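Local atomic coordinates of lipase (Penicillium expansum, PDB entry 3G7N), a protein that hydrolyses acylglycerol lipids such as triacylglycerols, including tributyrin, and releases free fatty acids as a secreted alkaline lipase. Residues T2-A5 / A6-P9; D10-R13 / A14-S18; G165-A168 / W169-F172; Y194-P197 / L198-F201. All blocks are in the same frame, centred on the assembly; numbering follows the deposited sequence.

Contact 1. Residues T2-A5 / A6-P9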
loop_
_atom_site.group_PDB
_atom_site.type_symbol
_atom_site.label_atom_id
_atom_site.label_comp_id
_atom_site.label_asym_id
_atom_site.label_seq_id
_atom_site.Cartn_x
_atom_site.Cartn_y
_atom_site.Cartn_z
ATOM N N THR A 2 -11.382 -12.380 -13.238
ATOM C CA THR A 2 -12.568 -13.161 -12.897
ATOM C C THR A 2 -13.308 -12.528 -11.725
ATOM O O THR A 2 -12.709 -11.881 -10.859
ATOM C CB THR A 2 -12.192 -14.608 -12.530
ATOM O OG1 THR A 2 -11.274 -14.591 -11.433
ATOM C CG2 THR A 2 -11.543 -15.298 -13.694
ATOM N N ALA A 3 -14.625 -12.647 -11.714
ATOM C CA ALA A 3 -15.416 -12.099 -10.631
ATOM C C ALA A 3 -14.915 -12.571 -9.269
ATOM O O ALA A 3 -14.674 -13.764 -9.052
ATOM C CB ALA A 3 -16.897 -12.450 -10.820
ATOM N N ASP A 4 -14.787 -11.630 -8.340
ATOM C CA ASP A 4 -14.355 -11.963 -6.990
ATOM C C ASP A 4 -14.977 -10.993 -5.998
ATOM O O ASP A 4 -14.269 -10.214 -5.328
ATOM C CB ASP A 4 -12.827 -11.984 -6.877
ATOM C CG ASP A 4 -12.341 -12.694 -5.618
ATOM O OD1 ASP A 4 -13.182 -13.109 -4.784
ATOM O OD2 ASP A 4 -11.112 -12.769 -5.415
ATOM N N ALA A 5 -16.308 -11.008 -5.918
ATOM C CA ALA A 5 -17.045 -10.138 -5.010
ATOM C C ALA A 5 -16.568 -10.292 -3.567
ATOM O O ALA A 5 -16.617 -9.346 -2.779
ATOM C CB ALA A 5 -18.560 -10.407 -5.107
ATOM N N ALA A 6 -16.146 -11.498 -3.209
ATOM C CA ALA A 6 -15.742 -11.785 -1.837
ATOM C C ALA A 6 -14.541 -10.953 -1.383
ATOM O O ALA A 6 -14.333 -10.780 -0.185
ATOM C CB ALA A 6 -15.450 -13.272 -1.669
ATOM N N ALA A 7 -13.749 -10.469 -2.343
ATOM C CA ALA A 7 -12.576 -9.628 -2.059
ATOM C C ALA A 7 -12.956 -8.212 -1.647
ATOM O O ALA A 7 -12.113 -7.473 -1.119
ATOM C CB ALA A 7 -11.660 -9.593 -3.269
ATOM N N PHE A 8 -14.165 -7.787 -1.987
ATOM C CA PHE A 8 -14.529 -6.378 -1.879
ATOM C C PHE A 8 -14.530 -5.866 -0.430
ATOM O O PHE A 8 -13.999 -4.787 -0.158
ATOM C CB PHE A 8 -15.865 -6.077 -2.575
ATOM C CG PHE A 8 -16.314 -4.650 -2.436
ATOM C CD1 PHE A 8 -15.953 -3.707 -3.385
ATOM C CD2 PHE A 8 -17.103 -4.247 -1.380
ATOM C CE1 PHE A 8 -16.341 -2.388 -3.264
ATOM C CE2 PHE A 8 -17.488 -2.915 -1.252
ATOM C CZ PHE A 8 -17.138 -2.000 -2.229
ATOM N N PRO A 9 -15.106 -6.634 0.515
ATOM C CA PRO A 9 -15.185 -6.056 1.855
ATOM C C PRO A 9 -13.823 -5.687 2.460
ATOM O O PRO A 9 -13.700 -4.612 3.045
ATOM C CB PRO A 9 -15.882 -7.149 2.673
ATOM C CG PRO A 9 -16.758 -7.837 1.652
ATOM C CD PRO A 9 -15.936 -7.848 0.383
HETATM O O HOH W 1 -16.079 -14.126 -4.581
#
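The chi1 torsion of D4, -164°, turns its CG away from the backbone N and beside the carbonyl carbon, which carries the carboxylate forward along the chain until it lies next to A6 and A7. The carboxylate stays short of a direct bond to either amide. OD2 comes to 3.9 Å from the CB of A7, and OD1 lies at the same distance from the CB of A6. A water closes the remaining gap: it donates to D4 OD1 at 3.1 Å and accepts from A6 N at 3.0 Å. At F8 a similar first torsion, 177°, leads the ring away from these residues, while its CB stays against the carbonyl oxygen of A5, 3.4 Å off. The backbone meanwhile winds through two overlapping type I turns. In the first, A7 N donates to D4 O at 3.0 Å; in the second, F8 N donates to A5 O, also at 3.0 Å. The ring of P9 enters through CD, which sits 3.6 Å from A5 O. On the protein side, Y208 of strand 206-210 packs on D4 and A7, and the ring of F8 meets that of H12 one turn on.

This is a worked example of how a chain leaves a sheet edge and starts to coil: the amides of A6, A7 and F8 each find an acceptor, one through water and two in the turns. The nearby backbone N-H groups, and the water that D4 OD1 shares with A6 N, would probably favour the charged form of the D4 carboxylate.

Contact 2. Residues D10-R13 / A14-S18. With SO4 (sulfate ion), chain E.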
loop_
_atom_site.group_PDB
_atom_site.type_symbol
_atom_site.label_atom_id
_atom_site.label_comp_id
_atom_site.label_asym_id
_atom_site.label_seq_id
_atom_site.Cartn_x
_atom_site.Cartn_y
_atom_site.Cartn_z
ATOM N N ASP A 10 -12.814 -6.520 2.246
ATOM C CA ASP A 10 -11.511 -6.192 2.829
ATOM C C ASP A 10 -10.874 -5.000 2.106
ATOM O O ASP A 10 -10.170 -4.199 2.705
ATOM C CB ASP A 10 -10.560 -7.393 2.850
ATOM C CG ASP A 10 -10.934 -8.420 3.901
ATOM O OD1 ASP A 10 -11.769 -8.095 4.769
ATOM O OD2 ASP A 10 -10.315 -9.505 3.904
ATOM N N LEU A 11 -11.095 -4.886 0.805
ATOM C CA LEU A 11 -10.491 -3.797 0.046
ATOM C C LEU A 11 -11.220 -2.486 0.324
ATOM O O LEU A 11 -10.599 -1.415 0.373
ATOM C CB LEU A 11 -10.476 -4.133 -1.443
ATOM C CG LEU A 11 -9.489 -5.237 -1.815
ATOM C CD1 LEU A 11 -9.828 -5.825 -3.182
ATOM C CD2 LEU A 11 -8.049 -4.740 -1.751
ATOM N N HIS A 12 -12.529 -2.564 0.546
ATOM C CA HIS A 12 -13.320 -1.427 0.965
ATOM C C HIS A 12 -12.840 -0.893 2.325
ATOM O O HIS A 12 -12.656 0.298 2.504
ATOM C CB HIS A 12 -14.820 -1.810 1.001
ATOM C CG HIS A 12 -15.727 -0.694 1.399
ATOM N ND1 HIS A 12 -16.012 0.372 0.571
ATOM C CD2 HIS A 12 -16.513 -0.534 2.492
ATOM C CE1 HIS A 12 -16.911 1.150 1.144
ATOM N NE2 HIS A 12 -17.186 0.655 2.337
ATOM N N ARG A 13 -12.581 -1.808 3.262
ATOM C CA ARG A 13 -11.982 -1.427 4.540
ATOM C C ARG A 13 -10.614 -0.769 4.340
ATOM O O ARG A 13 -10.325 0.238 4.956
ATOM C CB ARG A 13 -11.882 -2.622 5.495
ATOM C CG ARG A 13 -11.111 -2.294 6.771
ATOM C CD ARG A 13 -11.101 -3.477 7.747
ATOM N NE ARG A 13 -10.219 -3.253 8.890
ATOM C CZ ARG A 13 -8.925 -3.555 8.911
ATOM N NH1 ARG A 13 -8.326 -4.064 7.848
ATOM N NH2 ARG A 13 -8.228 -3.321 10.019
ATOM N N ALA A 14 -9.793 -1.358 3.486
ATOM C CA ALA A 14 -8.480 -0.800 3.213
ATOM C C ALA A 14 -8.608 0.638 2.696
ATOM O O ALA A 14 -7.806 1.498 3.040
ATOM C CB ALA A 14 -7.742 -1.662 2.217
ATOM N N ALA A 15 -9.599 0.879 1.845
ATOM C CA ALA A 15 -9.811 2.214 1.296
ATOM C C ALA A 15 -10.280 3.193 2.345
ATOM O O ALA A 15 -9.860 4.345 2.350
ATOM C CB ALA A 15 -10.777 2.149 0.130
ATOM N N LYS A 16 -11.127 2.724 3.277
ATOM C CA LYS A 16 -11.520 3.571 4.404
ATOM C C LYS A 16 -10.339 3.962 5.296
ATOM O O LYS A 16 -10.197 5.105 5.682
ATOM C CB LYS A 16 -12.639 2.929 5.236
ATOM C CG LYS A 16 -13.967 2.851 4.475
ATOM C CD LYS A 16 -14.938 1.821 5.097
ATOM C CE LYS A 16 -15.436 2.236 6.449
ATOM N NZ LYS A 16 -16.452 1.242 6.920
ATOM N N LEU A 17 -9.481 2.993 5.615
ATOM C CA LEU A 17 -8.291 3.272 6.405
ATOM C C LEU A 17 -7.362 4.236 5.681
ATOM O O LEU A 17 -6.782 5.137 6.290
ATOM C CB LEU A 17 -7.542 1.976 6.718
ATOM C CG LEU A 17 -8.280 0.985 7.629
ATOM C CD1 LEU A 17 -7.480 -0.286 7.762
ATOM C CD2 LEU A 17 -8.562 1.576 9.001
ATOM N N SER A 18 -7.205 4.018 4.380
ATOM C CA SER A 18 -6.364 4.909 3.585
ATOM C C SER A 18 -6.912 6.340 3.580
ATOM O O SER A 18 -6.157 7.293 3.678
ATOM C CB SER A 18 -6.269 4.398 2.159
ATOM O OG SER A 18 -5.599 3.149 2.066
HETATM S S SO4 E . -18.733 3.281 8.510
HETATM O O1 SO4 E . -18.375 4.644 8.123
HETATM O O2 SO4 E . -17.587 2.469 8.941
HETATM O O3 SO4 E . -19.742 3.303 9.573
HETATM O O4 SO4 E . -19.371 2.635 7.357
#
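R13 and L17, one helical turn apart, meet as a flat cation lying on a methyl group. The arginine chain, with CG anti to the backbone N (chi1 173°) and extended to NE, carries the guanidinium along to L17, whose CD1 lies over the centre of one face, 3.8 Å from R13 CZ. The polar rim of that group is left for salt bridges to D31 and E127. A14 is small where the helix meets the sheet: its CB rests 3.4 Å from L11 O and packs against N157 and V129. Its carbonyl oxygen is gripped twice, by S18 N and by S18 OG, each at 2.9 Å and from opposite faces of the carbonyl plane. H12 ND1 bonds to F245 O, while the aliphatic part of K16 passes over one ring face, with CD 3.7 Å from H12 NE2. A bend at chi3, 68°, then carries K16 NZ to a sulfate, probably from the crystallisation liquor, whose O2 it meets at 2.6 Å; S258 OG also holds this ion. Were K16 cut back to alanine, the H12 ring would probably lose the lysine methylenes beside it and the sulfate one of its donors. Backbone bonds from A14 through L17 all run four residues back. Helix 8-23 thus packs its alanine and serine side on the parallel strands of an alpha/beta-hydrolase sheet.

Contact 3. Residues G165-A168 / W169-F172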
loop_
_atom_site.group_PDB
_atom_site.type_symbol
_atom_site.label_atom_id
_atom_site.label_comp_id
_atom_site.label_asym_id
_atom_site.label_seq_id
_atom_site.Cartn_x
_atom_site.Cartn_y
_atom_site.Cartn_z
ATOM N N GLY A 165 9.989 -0.402 -8.823
ATOM C CA GLY A 165 11.340 -0.945 -9.012
ATOM C C GLY A 165 11.452 -1.812 -10.230
ATOM O O GLY A 165 10.504 -1.990 -11.005
ATOM N N ASN A 166 12.604 -2.482 -10.312
ATOM C CA ASN A 166 12.913 -3.320 -11.464
ATOM C C ASN A 166 12.398 -4.735 -11.293
ATOM O O ASN A 166 11.708 -5.038 -10.318
ATOM C CB ASN A 166 14.410 -3.296 -11.781
ATOM C CG ASN A 166 15.274 -3.875 -10.656
ATOM O OD1 ASN A 166 14.780 -4.338 -9.622
ATOM N ND2 ASN A 166 16.587 -3.873 -10.877
ATOM N N GLN A 167 12.644 -5.602 -12.274
ATOM C CA GLN A 167 12.122 -6.957 -12.182
ATOM C C GLN A 167 12.667 -7.707 -10.967
ATOM O O GLN A 167 11.949 -8.477 -10.338
ATOM C CB GLN A 167 12.415 -7.753 -13.454
ATOM C CG GLN A 167 11.741 -9.129 -13.481
ATOM C CD GLN A 167 10.238 -9.046 -13.634
ATOM O OE1 GLN A 167 9.733 -8.447 -14.586
ATOM N NE2 GLN A 167 9.510 -9.576 -12.658
ATOM N N ALA A 168 13.916 -7.448 -10.613
ATOM C CA ALA A 168 14.498 -8.121 -9.449
ATOM C C ALA A 168 13.761 -7.688 -8.167
ATOM O O ALA A 168 13.471 -8.510 -7.299
ATOM C CB ALA A 168 15.991 -7.837 -9.346
ATOM N N TRP A 169 13.362 -6.417 -8.114
ATOM C CA TRP A 169 12.546 -5.919 -7.002
ATOM C C TRP A 169 11.217 -6.653 -6.940
ATOM O O TRP A 169 10.834 -7.186 -5.891
ATOM C CB TRP A 169 12.297 -4.416 -7.163
ATOM C CG TRP A 169 11.035 -3.962 -6.493
ATOM C CD1 TRP A 169 9.869 -3.616 -7.106
ATOM C CD2 TRP A 169 10.782 -3.940 -5.085
ATOM N NE1 TRP A 169 8.905 -3.347 -6.161
ATOM C CE2 TRP A 169 9.448 -3.515 -4.913
ATOM C CE3 TRP A 169 11.562 -4.203 -3.957
ATOM C CZ2 TRP A 169 8.855 -3.416 -3.648
ATOM C CZ3 TRP A 169 10.963 -4.137 -2.707
ATOM C CH2 TRP A 169 9.635 -3.696 -2.562
ATOM N N ALA A 170 10.531 -6.752 -8.076
ATOM C CA ALA A 170 9.229 -7.390 -8.084
ATOM C C ALA A 170 9.334 -8.854 -7.656
ATOM O O ALA A 170 8.488 -9.383 -6.929
ATOM C CB ALA A 170 8.565 -7.250 -9.449
ATOM N N ASP A 171 10.406 -9.500 -8.110
ATOM C CA ASP A 171 10.642 -10.905 -7.777
ATOM C C ASP A 171 10.901 -11.074 -6.286
ATOM O O ASP A 171 10.435 -12.032 -5.673
ATOM C CB ASP A 171 11.824 -11.467 -8.576
ATOM C CG ASP A 171 11.532 -11.580 -10.064
ATOM O OD1 ASP A 171 10.346 -11.606 -10.445
ATOM O OD2 ASP A 171 12.492 -11.784 -10.840
ATOM N N PHE A 172 11.639 -10.131 -5.719
ATOM C CA PHE A 172 11.889 -10.129 -4.287
ATOM C C PHE A 172 10.604 -9.913 -3.491
ATOM O O PHE A 172 10.354 -10.595 -2.497
ATOM C CB PHE A 172 12.942 -9.093 -3.921
ATOM C CG PHE A 172 13.402 -9.176 -2.502
ATOM C CD1 PHE A 172 13.992 -10.345 -2.019
ATOM C CD2 PHE A 172 13.280 -8.093 -1.651
ATOM C CE1 PHE A 172 14.419 -10.429 -0.705
ATOM C CE2 PHE A 172 13.709 -8.177 -0.336
ATOM C CZ PHE A 172 14.363 -9.319 0.096
#
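W169 N, in the first turn of the helix, donates to the side chain of N166, whose OD1 accepts at 2.9 Å. A chi1 of 63° folds the asparagine back over its own main chain and brings OD1 to that amide. The same oxygen also accepts from K94 N, while ND2 donates to D92 O, so both ends of the amide are satisfied and its rotation is fixed. Without its amide, as in a leucine here, the cap is likely to fail: W169 N would lose its capping partner and the side-chain link to the loop holding D92 and K94 would break. Next in line, A170 N bonds to N166 O at 3.1 Å, D171 N to Q167 O and F172 N to A168 O. One turn is bridged by side chains as well: Q167 NE2 donates to D171 OD1 at 3.1 Å, approaching from above the carboxylate plane while the acceptor lies in the amide plane. On the buried side, W169 CD1 lies 3.6 Å from G165 CA, the indole set obliquely to it, and the ring reaches I140 and V143 of helix 133-148. The whole is a classic asparagine N-cap, opening the helix of the beta-alpha-beta crossover from strand 154-159 to strand 179-185.

Contact 4. Residues Y194-P197 / L198-F201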
loop_
_atom_site.group_PDB
_atom_site.type_symbol
_atom_site.label_atom_id
_atom_site.label_comp_id
_atom_site.label_asym_id
_atom_site.label_seq_id
_atom_site.Cartn_x
_atom_site.Cartn_y
_atom_site.Cartn_z
ATOM N N TYR A 194 5.166 4.249 -15.630
ATOM C CA TYR A 194 6.473 3.582 -15.619
ATOM C C TYR A 194 6.403 2.210 -16.291
ATOM O O TYR A 194 7.316 1.395 -16.122
ATOM C CB TYR A 194 7.094 3.501 -14.201
ATOM C CG TYR A 194 6.991 4.788 -13.418
ATOM C CD1 TYR A 194 7.293 6.019 -13.999
ATOM C CD2 TYR A 194 6.516 4.786 -12.098
ATOM C CE1 TYR A 194 7.162 7.190 -13.284
ATOM C CE2 TYR A 194 6.438 5.950 -11.369
ATOM C CZ TYR A 194 6.662 7.154 -11.991
ATOM O OH TYR A 194 6.625 8.305 -11.228
ATOM N N SER A 195 5.342 1.953 -17.049
ATOM C CA SER A 195 5.173 0.702 -17.780
ATOM C C SER A 195 5.818 0.694 -19.165
ATOM O O SER A 195 5.874 -0.340 -19.815
ATOM C CB SER A 195 3.687 0.363 -17.914
ATOM O OG SER A 195 3.002 1.386 -18.608
ATOM N N SER A 196 6.254 1.846 -19.655
ATOM C CA SER A 196 6.896 1.856 -20.982
ATOM C C SER A 196 8.147 0.976 -20.995
ATOM O O SER A 196 8.853 0.887 -19.999
ATOM C CB SER A 196 7.255 3.281 -21.428
ATOM O OG SER A 196 8.304 3.830 -20.657
ATOM N N PRO A 197 8.472 0.375 -22.164
ATOM C CA PRO A 197 9.648 -0.502 -22.219
ATOM C C PRO A 197 10.958 0.204 -21.864
ATOM O O PRO A 197 11.866 -0.406 -21.311
ATOM C CB PRO A 197 9.653 -0.973 -23.677
ATOM C CG PRO A 197 8.212 -0.966 -24.074
ATOM C CD PRO A 197 7.607 0.228 -23.355
ATOM N N LEU A 198 11.068 1.496 -22.159
ATOM C CA LEU A 198 12.298 2.219 -21.848
ATOM C C LEU A 198 12.492 2.512 -20.359
ATOM O O LEU A 198 13.601 2.826 -19.909
ATOM C CB LEU A 198 12.410 3.510 -22.672
ATOM C CG LEU A 198 12.835 3.314 -24.130
ATOM C CD1 LEU A 198 12.869 4.657 -24.870
ATOM C CD2 LEU A 198 14.175 2.603 -24.202
ATOM N N VAL A 199 11.392 2.493 -19.601
ATOM C CA VAL A 199 11.453 2.731 -18.159
ATOM C C VAL A 199 11.336 1.402 -17.426
ATOM O O VAL A 199 12.214 1.050 -16.623
ATOM C CB VAL A 199 10.357 3.711 -17.702
ATOM C CG1 VAL A 199 10.442 3.927 -16.185
ATOM C CG2 VAL A 199 10.541 5.041 -18.418
ATOM N N ASN A 200 10.240 0.688 -17.671
ATOM C CA ASN A 200 10.163 -0.749 -17.418
ATOM C C ASN A 200 10.176 -1.101 -15.928
ATOM O O ASN A 200 10.692 -2.158 -15.540
ATOM C CB ASN A 200 11.320 -1.459 -18.140
ATOM C CG ASN A 200 11.040 -2.922 -18.411
ATOM O OD1 ASN A 200 9.934 -3.307 -18.792
ATOM N ND2 ASN A 200 12.061 -3.744 -18.249
ATOM N N PHE A 201 9.460 -0.328 -15.119
ATOM C CA PHE A 201 9.229 -0.742 -13.723
ATOM C C PHE A 201 8.173 -1.846 -13.653
ATOM O O PHE A 201 7.259 -1.902 -14.471
ATOM C CB PHE A 201 8.763 0.444 -12.869
ATOM C CG PHE A 201 9.811 1.496 -12.612
ATOM C CD1 PHE A 201 11.069 1.456 -13.220
ATOM C CD2 PHE A 201 9.519 2.562 -11.772
ATOM C CE1 PHE A 201 12.008 2.472 -12.976
ATOM C CE2 PHE A 201 10.448 3.536 -11.498
ATOM C CZ PHE A 201 11.650 3.563 -12.191
HETATM O O HOH W 2 7.733 -2.493 -20.375
#
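Y194 lays its CB and the near end of its ring against the ring of F201: CB sits 3.6 Å from F201 CD2. The two rings are set obliquely, their centroids 5.2 Å apart and their planes at 50°. V199 completes the apolar cluster. With a chi1 of 179°, its CG1 swings over one face of the F201 ring, toward the rim, and lies 3.9 Å from Y194 CB. Beyond the segment, Y194 packs on I75 and I77, its side chain about 10 Å from that of the nucleophile S132, and F201 packs on P163.

Two backbone links close the segment on itself. F201 N donates to Y194 O at 2.9 Å, holding the ends together, and V199 N donates to S196 O at 3.0 Å across a type I turn with P197 and L198 at its corners. N200 N adds a weak bond to the same S196 oxygen. Both Y194 and N200 have positive phi, which helps the chain double back in so few residues. S196 OG lies 3.4 Å from V199 CG2. At the polar end of N200, OD1 accepts from K202 NZ.

The contact therefore divides by chemistry. The carbonyl oxygens of Y194 and S196 accept bonds within the turn, while the buried rings of Y194 and F201 gather on one side, with V199 CG1 against them. Backbone bonds and apolar contacts together give this loop, without helix or strand, a defined shape.

In the fold
From the N terminus the chain first meets contact 1, which turns the edge strand 2-3 into helix 8-23, and runs without a break into contact 2, farther along the same helix. Neither spans a long loop; each is local, and all four follow in series, none nested or crossing. Contact 3, about 26 Å from contact 2 between centres and across the chain's centre, begins the helix that joins strands 154-159 and 179-185. Contact 4 closes a turn in the loop between strands 179-185 and 206-210. These last two touch, with G165 O packed 3.5 Å from F201 CB, so the loop is tied to the start of helix 167-175.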